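Local coordinates for protein SAM dependent methyltransferase (Aquifex aeolicus, PDB 3DH0) that binds S-adenosylmethionine in a Rossmann-like domain and probably transfers its methyl group to an acceptor substrate, at residues Lys6-Pro18 with Val70-Val82. Numbering follows the deposited sequence.
With SAM (S-adenosylmethionine), chain C.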
ATOM      1  N   LYS A   6      -1.550 -15.049   3.069  1.00 28.28           N
ATOM      2  CA  LYS A   6      -0.296 -14.234   3.030  1.00 30.09           C
ATOM      3  C   LYS A   6       0.554 -14.571   1.813  1.00 30.26           C
ATOM      4  O   LYS A   6       0.577 -15.712   1.361  1.00 32.84           O
ATOM      5  CB  LYS A   6       0.545 -14.466   4.285  1.00 28.92           C
ATOM      6  CG  LYS A   6      -0.141 -14.111   5.597  1.00 29.27           C
ATOM      7  CD  LYS A   6      -0.615 -12.657   5.670  1.00 27.45           C
ATOM      8  CE  LYS A   6      -1.389 -12.449   6.971  1.00 27.00           C
ATOM      9  NZ  LYS A   6      -2.100 -11.166   7.064  1.00 26.17           N
ATOM     10  N   PHE A   7       1.267 -13.595   1.275  1.00 30.00           N
ATOM     11  CA  PHE A   7       2.085 -13.894   0.115  1.00 29.46           C
ATOM     12  C   PHE A   7       3.180 -14.858   0.521  1.00 29.35           C
ATOM     13  O   PHE A   7       3.642 -14.823   1.651  1.00 30.29           O
ATOM     14  CB  PHE A   7       2.712 -12.641  -0.467  1.00 27.87           C
ATOM     15  CG  PHE A   7       3.172 -12.822  -1.871  1.00 27.46           C
ATOM     16  CD1 PHE A   7       2.269 -12.733  -2.921  1.00 26.80           C
ATOM     17  CD2 PHE A   7       4.498 -13.148  -2.145  1.00 26.62           C
ATOM     18  CE1 PHE A   7       2.667 -12.967  -4.229  1.00 26.81           C
ATOM     19  CE2 PHE A   7       4.909 -13.385  -3.457  1.00 28.34           C
ATOM     20  CZ  PHE A   7       3.991 -13.295  -4.505  1.00 27.54           C
ATOM     21  N   ASP A   8       3.604 -15.711  -0.401  1.00 30.20           N
ATOM     22  CA  ASP A   8       4.649 -16.672  -0.089  1.00 31.78           C
ATOM     23  C   ASP A   8       6.068 -16.154  -0.266  1.00 31.30           C
ATOM     24  O   ASP A   8       6.533 -15.921  -1.384  1.00 32.02           O
ATOM     25  CB  ASP A   8       4.484 -17.942  -0.914  1.00 33.26           C
ATOM     26  CG  ASP A   8       5.635 -18.905  -0.706  1.00 36.92           C
ATOM     27  OD1 ASP A   8       5.883 -19.295   0.462  1.00 38.15           O
ATOM     28  OD2 ASP A   8       6.297 -19.261  -1.708  1.00 39.54           O
ATOM     29  N   PRO A   9       6.783 -15.993   0.851  1.00 30.44           N
ATOM     30  CA  PRO A   9       8.160 -15.510   0.902  1.00 29.78           C
ATOM     31  C   PRO A   9       9.127 -16.072  -0.156  1.00 30.03           C
ATOM     32  O   PRO A   9      10.029 -15.358  -0.599  1.00 31.15           O
ATOM     33  CB  PRO A   9       8.585 -15.869   2.319  1.00 29.96           C
ATOM     34  CG  PRO A   9       7.341 -15.675   3.083  1.00 31.40           C
ATOM     35  CD  PRO A   9       6.281 -16.288   2.204  1.00 30.99           C
ATOM     36  N   SER A  10       8.961 -17.328  -0.568  1.00 28.65           N
ATOM     37  CA  SER A  10       9.884 -17.886  -1.560  1.00 28.33           C
ATOM     38  C   SER A  10       9.576 -17.457  -2.997  1.00 27.99           C
ATOM     39  O   SER A  10      10.313 -17.794  -3.923  1.00 26.35           O
ATOM     40  CB  SER A  10       9.926 -19.417  -1.467  1.00 27.42           C
ATOM     41  OG  SER A  10       8.740 -20.000  -1.974  1.00 29.74           O
ATOM     42  N   LYS A  11       8.491 -16.707  -3.170  1.00 27.71           N
ATOM     43  CA  LYS A  11       8.088 -16.220  -4.484  1.00 27.40           C
ATOM     44  C   LYS A  11       8.353 -14.724  -4.604  1.00 27.30           C
ATOM     45  O   LYS A  11       7.964 -14.098  -5.587  1.00 26.23           O
ATOM     46  CB  LYS A  11       6.591 -16.456  -4.704  1.00 28.02           C
ATOM     47  CG  LYS A  11       6.156 -17.890  -4.938  1.00 28.21           C
ATOM     48  CD  LYS A  11       4.646 -17.942  -5.130  1.00 27.51           C
ATOM     49  CE  LYS A  11       4.199 -19.244  -5.785  1.00 29.74           C
ATOM     50  NZ  LYS A  11       4.586 -20.434  -4.993  1.00 28.67           N
ATOM     51  N   ILE A  12       9.016 -14.154  -3.605  1.00 27.54           N
ATOM     52  CA  ILE A  12       9.287 -12.719  -3.573  1.00 27.98           C
ATOM     53  C   ILE A  12       9.812 -12.057  -4.848  1.00 28.05           C
ATOM     54  O   ILE A  12       9.549 -10.879  -5.087  1.00 28.26           O
ATOM     55  CB  ILE A  12      10.255 -12.359  -2.429  1.00 28.81           C
ATOM     56  CG1 ILE A  12      10.165 -10.860  -2.146  1.00 28.65           C
ATOM     57  CG2 ILE A  12      11.686 -12.725  -2.813  1.00 27.50           C
ATOM     58  CD1 ILE A  12      10.701 -10.472  -0.805  1.00 29.51           C
ATOM     59  N   LYS A  13      10.548 -12.800  -5.663  1.00 27.80           N
ATOM     60  CA  LYS A  13      11.091 -12.241  -6.889  1.00 26.63           C
ATOM     61  C   LYS A  13       9.957 -11.845  -7.821  1.00 27.25           C
ATOM     62  O   LYS A  13      10.143 -11.054  -8.745  1.00 28.32           O
ATOM     63  CB  LYS A  13      12.001 -13.260  -7.569  1.00 26.54           C
ATOM     64  CG  LYS A  13      13.388 -12.747  -7.855  1.00 23.75           C
ATOM     65  CD  LYS A  13      14.116 -12.393  -6.588  1.00 23.57           C
ATOM     66  CE  LYS A  13      15.368 -11.588  -6.905  1.00 27.08           C
ATOM     67  NZ  LYS A  13      15.047 -10.331  -7.643  1.00 25.84           N
ATOM     68  N   LYS A  14       8.778 -12.412  -7.582  1.00 26.19           N
ATOM     69  CA  LYS A  14       7.611 -12.097  -8.388  1.00 25.31           C
ATOM     70  C   LYS A  14       7.130 -10.697  -8.031  1.00 25.05           C
ATOM     71  O   LYS A  14       6.378 -10.076  -8.775  1.00 24.46           O
ATOM     72  CB  LYS A  14       6.491 -13.099  -8.129  1.00 26.57           C
ATOM     73  CG  LYS A  14       6.437 -14.284  -9.070  1.00 29.87           C
ATOM     74  CD  LYS A  14       5.196 -15.123  -8.754  1.00 35.38           C
ATOM     75  CE  LYS A  14       5.017 -16.310  -9.710  1.00 38.25           C
ATOM     76  NZ  LYS A  14       4.101 -17.398  -9.189  1.00 36.13           N
ATOM     77  N   LEU A  15       7.564 -10.208  -6.879  1.00 23.17           N
ATOM     78  CA  LEU A  15       7.181  -8.879  -6.440  1.00 24.49           C
ATOM     79  C   LEU A  15       8.235  -7.852  -6.871  1.00 25.48           C
ATOM     80  O   LEU A  15       7.958  -6.664  -6.968  1.00 25.15           O
ATOM     81  CB  LEU A  15       7.021  -8.871  -4.922  1.00 24.60           C
ATOM     82  CG  LEU A  15       5.991  -9.850  -4.340  1.00 26.38           C
ATOM     83  CD1 LEU A  15       6.107  -9.894  -2.808  1.00 22.60           C
ATOM     84  CD2 LEU A  15       4.586  -9.444  -4.788  1.00 24.82           C
ATOM     85  N   ASP A  16       9.438  -8.329  -7.159  1.00 25.92           N
ATOM     86  CA  ASP A  16      10.540  -7.468  -7.569  1.00 26.96           C
ATOM     87  C   ASP A  16      10.781  -7.643  -9.078  1.00 27.67           C
ATOM     88  O   ASP A  16      11.907  -7.831  -9.534  1.00 26.60           O
ATOM     89  CB  ASP A  16      11.792  -7.850  -6.758  1.00 26.61           C
ATOM     90  CG  ASP A  16      12.800  -6.722  -6.658  1.00 26.10           C
ATOM     91  OD1 ASP A  16      12.400  -5.556  -6.848  1.00 25.32           O
ATOM     92  OD2 ASP A  16      13.987  -6.998  -6.376  1.00 23.78           O
ATOM     93  N   ASP A  17       9.697  -7.568  -9.842  1.00 28.38           N
ATOM     94  CA  ASP A  17       9.740  -7.736 -11.292  1.00 29.16           C
ATOM     95  C   ASP A  17       9.432  -6.421 -12.015  1.00 30.81           C
ATOM     96  O   ASP A  17       8.307  -5.915 -11.953  1.00 28.96           O
ATOM     97  CB  ASP A  17       8.725  -8.805 -11.696  1.00 28.73           C
ATOM     98  CG  ASP A  17       8.829  -9.197 -13.152  1.00 28.67           C
ATOM     99  OD1 ASP A  17       8.053 -10.081 -13.564  1.00 28.65           O
ATOM    100  OD2 ASP A  17       9.675  -8.637 -13.882  1.00 28.66           O
ATOM    101  N   PRO A  18      10.425  -5.862 -12.732  1.00 32.00           N
ATOM    102  CA  PRO A  18      10.200  -4.602 -13.443  1.00 31.37           C
ATOM    103  C   PRO A  18       9.031  -4.641 -14.408  1.00 31.81           C
ATOM    104  O   PRO A  18       8.558  -3.596 -14.846  1.00 34.67           O
ATOM    105  CB  PRO A  18      11.534  -4.353 -14.140  1.00 30.37           C
ATOM    106  CG  PRO A  18      12.069  -5.699 -14.354  1.00 30.83           C
ATOM    107  CD  PRO A  18      11.749  -6.412 -13.065  1.00 31.39           C
ATOM    108  N   VAL A  70       4.263  -7.666   7.734  1.00 20.58           N
ATOM    109  CA  VAL A  70       4.187  -8.688   8.776  1.00 21.05           C
ATOM    110  C   VAL A  70       5.230  -9.783   8.638  1.00 22.67           C
ATOM    111  O   VAL A  70       5.557 -10.431   9.621  1.00 22.79           O
ATOM    112  CB  VAL A  70       2.813  -9.387   8.805  1.00 22.77           C
ATOM    113  CG1 VAL A  70       1.728  -8.423   9.275  1.00 21.83           C
ATOM    114  CG2 VAL A  70       2.489  -9.948   7.429  1.00 21.12           C
ATOM    115  N   GLN A  71       5.747 -10.003   7.431  1.00 24.47           N
ATOM    116  CA  GLN A  71       6.751 -11.048   7.234  1.00 26.05           C
ATOM    117  C   GLN A  71       8.192 -10.563   7.292  1.00 27.21           C
ATOM    118  O   GLN A  71       8.594  -9.660   6.567  1.00 28.39           O
ATOM    119  CB  GLN A  71       6.484 -11.797   5.932  1.00 26.43           C
ATOM    120  CG  GLN A  71       5.216 -12.616   5.993  1.00 27.63           C
ATOM    121  CD  GLN A  71       5.101 -13.610   4.863  1.00 30.85           C
ATOM    122  OE1 GLN A  71       4.632 -13.283   3.775  1.00 29.95           O
ATOM    123  NE2 GLN A  71       5.539 -14.840   5.116  1.00 32.85           N
ATOM    124  N   GLU A  72       8.959 -11.188   8.181  1.00 27.63           N
ATOM    125  CA  GLU A  72      10.349 -10.848   8.407  1.00 26.80           C
ATOM    126  C   GLU A  72      11.202 -10.941   7.145  1.00 26.69           C
ATOM    127  O   GLU A  72      12.064 -10.088   6.910  1.00 26.16           O
ATOM    128  CB  GLU A  72      10.926 -11.752   9.509  1.00 28.69           C
ATOM    129  CG  GLU A  72      12.353 -11.375   9.928  1.00 32.06           C
ATOM    130  CD  GLU A  72      12.928 -12.238  11.041  1.00 33.70           C
ATOM    131  OE1 GLU A  72      12.271 -12.397  12.095  1.00 34.30           O
ATOM    132  OE2 GLU A  72      14.056 -12.740  10.866  1.00 34.55           O
ATOM    133  N   GLU A  73      10.967 -11.970   6.332  1.00 25.52           N
ATOM    134  CA  GLU A  73      11.741 -12.131   5.111  1.00 24.60           C
ATOM    135  C   GLU A  73      11.506 -10.979   4.154  1.00 23.31           C
ATOM    136  O   GLU A  73      12.432 -10.518   3.494  1.00 22.75           O
ATOM    137  CB  GLU A  73      11.439 -13.470   4.423  1.00 26.40           C
ATOM    138  CG  GLU A  73      10.039 -14.025   4.580  1.00 29.39           C
ATOM    139  CD  GLU A  73       9.825 -14.689   5.932  1.00 31.48           C
ATOM    140  OE1 GLU A  73      10.779 -15.328   6.425  1.00 31.86           O
ATOM    141  OE2 GLU A  73       8.711 -14.585   6.495  1.00 31.29           O
ATOM    142  N   MET A  74      10.268 -10.507   4.082  1.00 21.17           N
ATOM    143  CA  MET A  74       9.951  -9.388   3.217  1.00 20.79           C
ATOM    144  C   MET A  74      10.580  -8.117   3.776  1.00 21.75           C
ATOM    145  O   MET A  74      11.041  -7.248   3.032  1.00 22.50           O
ATOM    146  CB  MET A  74       8.438  -9.212   3.085  1.00 19.80           C
ATOM    147  CG  MET A  74       7.823  -9.960   1.918  1.00 17.46           C
ATOM    148  SD  MET A  74       7.816 -11.735   2.094  1.00 17.77           S
ATOM    149  CE  MET A  74       6.346 -12.131   1.267  1.00 12.50           C
ATOM    150  N   VAL A  75      10.617  -8.009   5.094  1.00 21.18           N
ATOM    151  CA  VAL A  75      11.206  -6.837   5.713  1.00 20.25           C
ATOM    152  C   VAL A  75      12.696  -6.727   5.379  1.00 20.39           C
ATOM    153  O   VAL A  75      13.170  -5.682   4.935  1.00 20.28           O
ATOM    154  CB  VAL A  75      11.020  -6.871   7.246  1.00 19.38           C
ATOM    155  CG1 VAL A  75      11.696  -5.678   7.878  1.00 16.76           C
ATOM    156  CG2 VAL A  75       9.537  -6.891   7.591  1.00 18.94           C
ATOM    157  N   ASN A  76      13.438  -7.807   5.569  1.00 19.80           N
ATOM    158  CA  ASN A  76      14.861  -7.742   5.293  1.00 20.45           C
ATOM    159  C   ASN A  76      15.200  -7.585   3.818  1.00 20.23           C
ATOM    160  O   ASN A  76      16.218  -7.006   3.470  1.00 20.54           O
ATOM    161  CB  ASN A  76      15.571  -8.953   5.903  1.00 20.45           C
ATOM    162  CG  ASN A  76      15.514  -8.955   7.433  1.00 22.78           C
ATOM    163  OD1 ASN A  76      15.789  -7.939   8.082  1.00 22.47           O
ATOM    164  ND2 ASN A  76      15.155 -10.098   8.011  1.00 21.88           N
ATOM    165  N   TYR A  77      14.332  -8.080   2.952  1.00 21.17           N
ATOM    166  CA  TYR A  77      14.559  -7.972   1.524  1.00 21.26           C
ATOM    167  C   TYR A  77      14.386  -6.518   1.101  1.00 22.57           C
ATOM    168  O   TYR A  77      15.216  -5.971   0.371  1.00 24.23           O
ATOM    169  CB  TYR A  77      13.563  -8.842   0.766  1.00 19.68           C
ATOM    170  CG  TYR A  77      13.837  -8.920  -0.711  1.00 21.18           C
ATOM    171  CD1 TYR A  77      14.613  -9.950  -1.246  1.00 20.41           C
ATOM    172  CD2 TYR A  77      13.314  -7.966  -1.588  1.00 22.45           C
ATOM    173  CE1 TYR A  77      14.855 -10.028  -2.610  1.00 19.67           C
ATOM    174  CE2 TYR A  77      13.555  -8.041  -2.951  1.00 21.32           C
ATOM    175  CZ  TYR A  77      14.321  -9.072  -3.453  1.00 20.43           C
ATOM    176  OH  TYR A  77      14.546  -9.146  -4.801  1.00 20.61           O
ATOM    177  N   ALA A  78      13.297  -5.903   1.558  1.00 22.66           N
ATOM    178  CA  ALA A  78      13.003  -4.506   1.242  1.00 22.71           C
ATOM    179  C   ALA A  78      14.072  -3.585   1.812  1.00 22.04           C
ATOM    180  O   ALA A  78      14.429  -2.585   1.210  1.00 21.44           O
ATOM    181  CB  ALA A  78      11.639  -4.118   1.800  1.00 21.94           C
ATOM    182  N   TRP A  79      14.579  -3.932   2.983  1.00 22.10           N
ATOM    183  CA  TRP A  79      15.609  -3.140   3.615  1.00 22.34           C
ATOM    184  C   TRP A  79      16.867  -3.138   2.753  1.00 23.01           C
ATOM    185  O   TRP A  79      17.396  -2.077   2.437  1.00 23.59           O
ATOM    186  CB  TRP A  79      15.914  -3.706   5.000  1.00 23.24           C
ATOM    187  CG  TRP A  79      16.991  -2.980   5.707  1.00 22.83           C
ATOM    188  CD1 TRP A  79      18.137  -3.509   6.203  1.00 23.51           C
ATOM    189  CD2 TRP A  79      17.047  -1.578   5.963  1.00 23.96           C
ATOM    190  NE1 TRP A  79      18.914  -2.520   6.752  1.00 25.69           N
ATOM    191  CE2 TRP A  79      18.264  -1.323   6.617  1.00 23.79           C
ATOM    192  CE3 TRP A  79      16.182  -0.508   5.699  1.00 25.85           C
ATOM    193  CZ2 TRP A  79      18.646  -0.041   7.011  1.00 25.23           C
ATOM    194  CZ3 TRP A  79      16.560   0.772   6.089  1.00 25.87           C
ATOM    195  CH2 TRP A  79      17.781   0.994   6.738  1.00 27.96           C
ATOM    196  N   GLU A  80      17.345  -4.322   2.372  1.00 22.64           N
ATOM    197  CA  GLU A  80      18.540  -4.406   1.555  1.00 23.68           C
ATOM    198  C   GLU A  80      18.295  -3.635   0.267  1.00 23.41           C
ATOM    199  O   GLU A  80      19.210  -3.116  -0.357  1.00 23.16           O
ATOM    200  CB  GLU A  80      18.898  -5.860   1.242  1.00 25.60           C
ATOM    201  CG  GLU A  80      20.056  -5.968   0.257  1.00 33.24           C
ATOM    202  CD  GLU A  80      20.730  -7.330   0.229  1.00 38.84           C
ATOM    203  OE1 GLU A  80      20.036  -8.355   0.017  1.00 42.67           O
ATOM    204  OE2 GLU A  80      21.969  -7.382   0.404  1.00 41.85           O
ATOM    205  N   LYS A  81      17.042  -3.547  -0.124  1.00 22.83           N
ATOM    206  CA  LYS A  81      16.714  -2.823  -1.325  1.00 24.32           C
ATOM    207  C   LYS A  81      17.009  -1.343  -1.161  1.00 25.01           C
ATOM    208  O   LYS A  81      17.732  -0.768  -1.962  1.00 26.55           O
ATOM    209  CB  LYS A  81      15.241  -3.014  -1.679  1.00 25.40           C
ATOM    210  CG  LYS A  81      14.675  -1.895  -2.532  1.00 26.96           C
ATOM    211  CD  LYS A  81      14.413  -2.337  -3.954  1.00 27.88           C
ATOM    212  CE  LYS A  81      13.205  -3.242  -4.016  1.00 27.53           C
ATOM    213  NZ  LYS A  81      13.034  -3.843  -5.353  1.00 27.74           N
ATOM    214  N   VAL A  82      16.457  -0.718  -0.126  1.00 25.10           N
ATOM    215  CA  VAL A  82      16.686   0.706   0.056  1.00 26.21           C
ATOM    216  C   VAL A  82      18.162   1.047   0.133  1.00 26.95           C
ATOM    217  O   VAL A  82      18.581   2.108  -0.341  1.00 28.25           O
ATOM    218  CB  VAL A  82      15.987   1.270   1.326  1.00 25.43           C
ATOM    219  CG1 VAL A  82      14.558   0.767   1.406  1.00 23.32           C
ATOM    220  CG2 VAL A  82      16.782   0.921   2.555  1.00 25.80           C
TER
HETATM  221  N   SAM C 220       2.818  -4.271  -2.455  1.00 36.37           N
HETATM  222  CA  SAM C 220       3.984  -5.111  -2.870  1.00 37.77           C
HETATM  223  C   SAM C 220       4.488  -4.683  -4.229  1.00 39.30           C
HETATM  224  O   SAM C 220       3.913  -3.759  -4.806  1.00 40.08           O
HETATM  225  OXT SAM C 220       5.490  -5.332  -4.673  1.00 42.12           O
HETATM  226  CB  SAM C 220       3.573  -6.579  -2.915  1.00 37.25           C
HETATM  227  CG  SAM C 220       2.786  -6.897  -1.709  1.00 35.07           C
HETATM  228  SD  SAM C 220       2.130  -8.568  -1.449  1.00 32.83           S
HETATM  229  CE  SAM C 220       0.840  -8.680  -2.690  1.00 34.32           C
HETATM  230  C5' SAM C 220       1.314  -8.349   0.061  1.00 30.92           C
HETATM  231  C4' SAM C 220       2.204  -8.245   1.283  1.00 28.67           C
HETATM  232  O4' SAM C 220       1.305  -7.995   2.357  1.00 27.92           O
HETATM  233  C3' SAM C 220       2.840  -9.589   1.688  1.00 27.94           C
HETATM  234  O3' SAM C 220       4.266  -9.414   1.450  1.00 25.83           O
HETATM  235  C2' SAM C 220       2.610  -9.733   3.180  1.00 25.87           C
HETATM  236  O2' SAM C 220       3.678 -10.149   4.004  1.00 25.94           O
HETATM  237  C1' SAM C 220       1.936  -8.365   3.513  1.00 27.95           C
HETATM  238  N9  SAM C 220       0.911  -8.357   4.539  1.00 28.48           N
HETATM  239  C8  SAM C 220      -0.153  -9.211   4.751  1.00 28.94           C
HETATM  240  N7  SAM C 220      -0.882  -8.878   5.769  1.00 28.30           N
HETATM  241  C5  SAM C 220      -0.268  -7.731   6.272  1.00 28.79           C
HETATM  242  C6  SAM C 220      -0.574  -6.874   7.368  1.00 29.45           C
HETATM  243  N6  SAM C 220      -1.635  -7.096   8.175  1.00 28.65           N
HETATM  244  N1  SAM C 220       0.255  -5.784   7.604  1.00 30.09           N
HETATM  245  C2  SAM C 220       1.308  -5.600   6.773  1.00 29.55           C
HETATM  246  N3  SAM C 220       1.675  -6.341   5.722  1.00 28.67           N
HETATM  247  C4  SAM C 220       0.839  -7.397   5.522  1.00 28.08           C
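Met74, Ile12 and Tyr77 lie at the middle of a surface contact in which the N-terminal loop 6-18 packs along helix 72-85 and, with it, closes over bound S-adenosylmethionine. Met74 suits the ligand end because its flexible chain, bent beyond CG, takes the methyl CE to the rim of the Phe7 ring, 4.0 Å from Phe7 CD2 and close to the ring plane. Met74 CE also lies 3.4 Å from O3' of the ligand ribose, and Met74 SD rests against Pro9 CG. Pro9, a compact, rigid ring at the start of the 3-10 turn 9-11, also packs its CB against the aliphatic part of Glu73. Ile12 reaches the helix because its chi1 of -162° turns CG1 away from the backbone N, laying CD1 over one face of the Tyr77 ring, a CH-pi contact 3.9 Å from the centroid. A tyrosine suits this place because its ring offers Ile12 an apolar face while its hydroxyl reaches charged side chains. Tyr77 OH donates to Asp16 OD2 at 2.7 Å, on the anti side and 27° out of the carboxylate plane, and accepts from Lys13 NZ at 3.1 Å. The carboxylate stands perpendicular to the ring; Lys81 approaches it from the helix, though too closely in the model for the details to be trusted, and Lys13 adds a long salt bridge. A phenylalanine in place of Tyr77 would probably keep the Ile12 packing but leave Asp16 OD2 and Lys13 NZ without the hydroxyl that joins them. At the adenine end, Lys6 NZ donates to ligand N7 at 2.9 Å and pairs with Glu97. Helix 72-85 follows strand 64-69, whose Asp69 also binds the ligand, and its Val75 rests on strand 90-94; loop 6-18 leads on to helix 26-33.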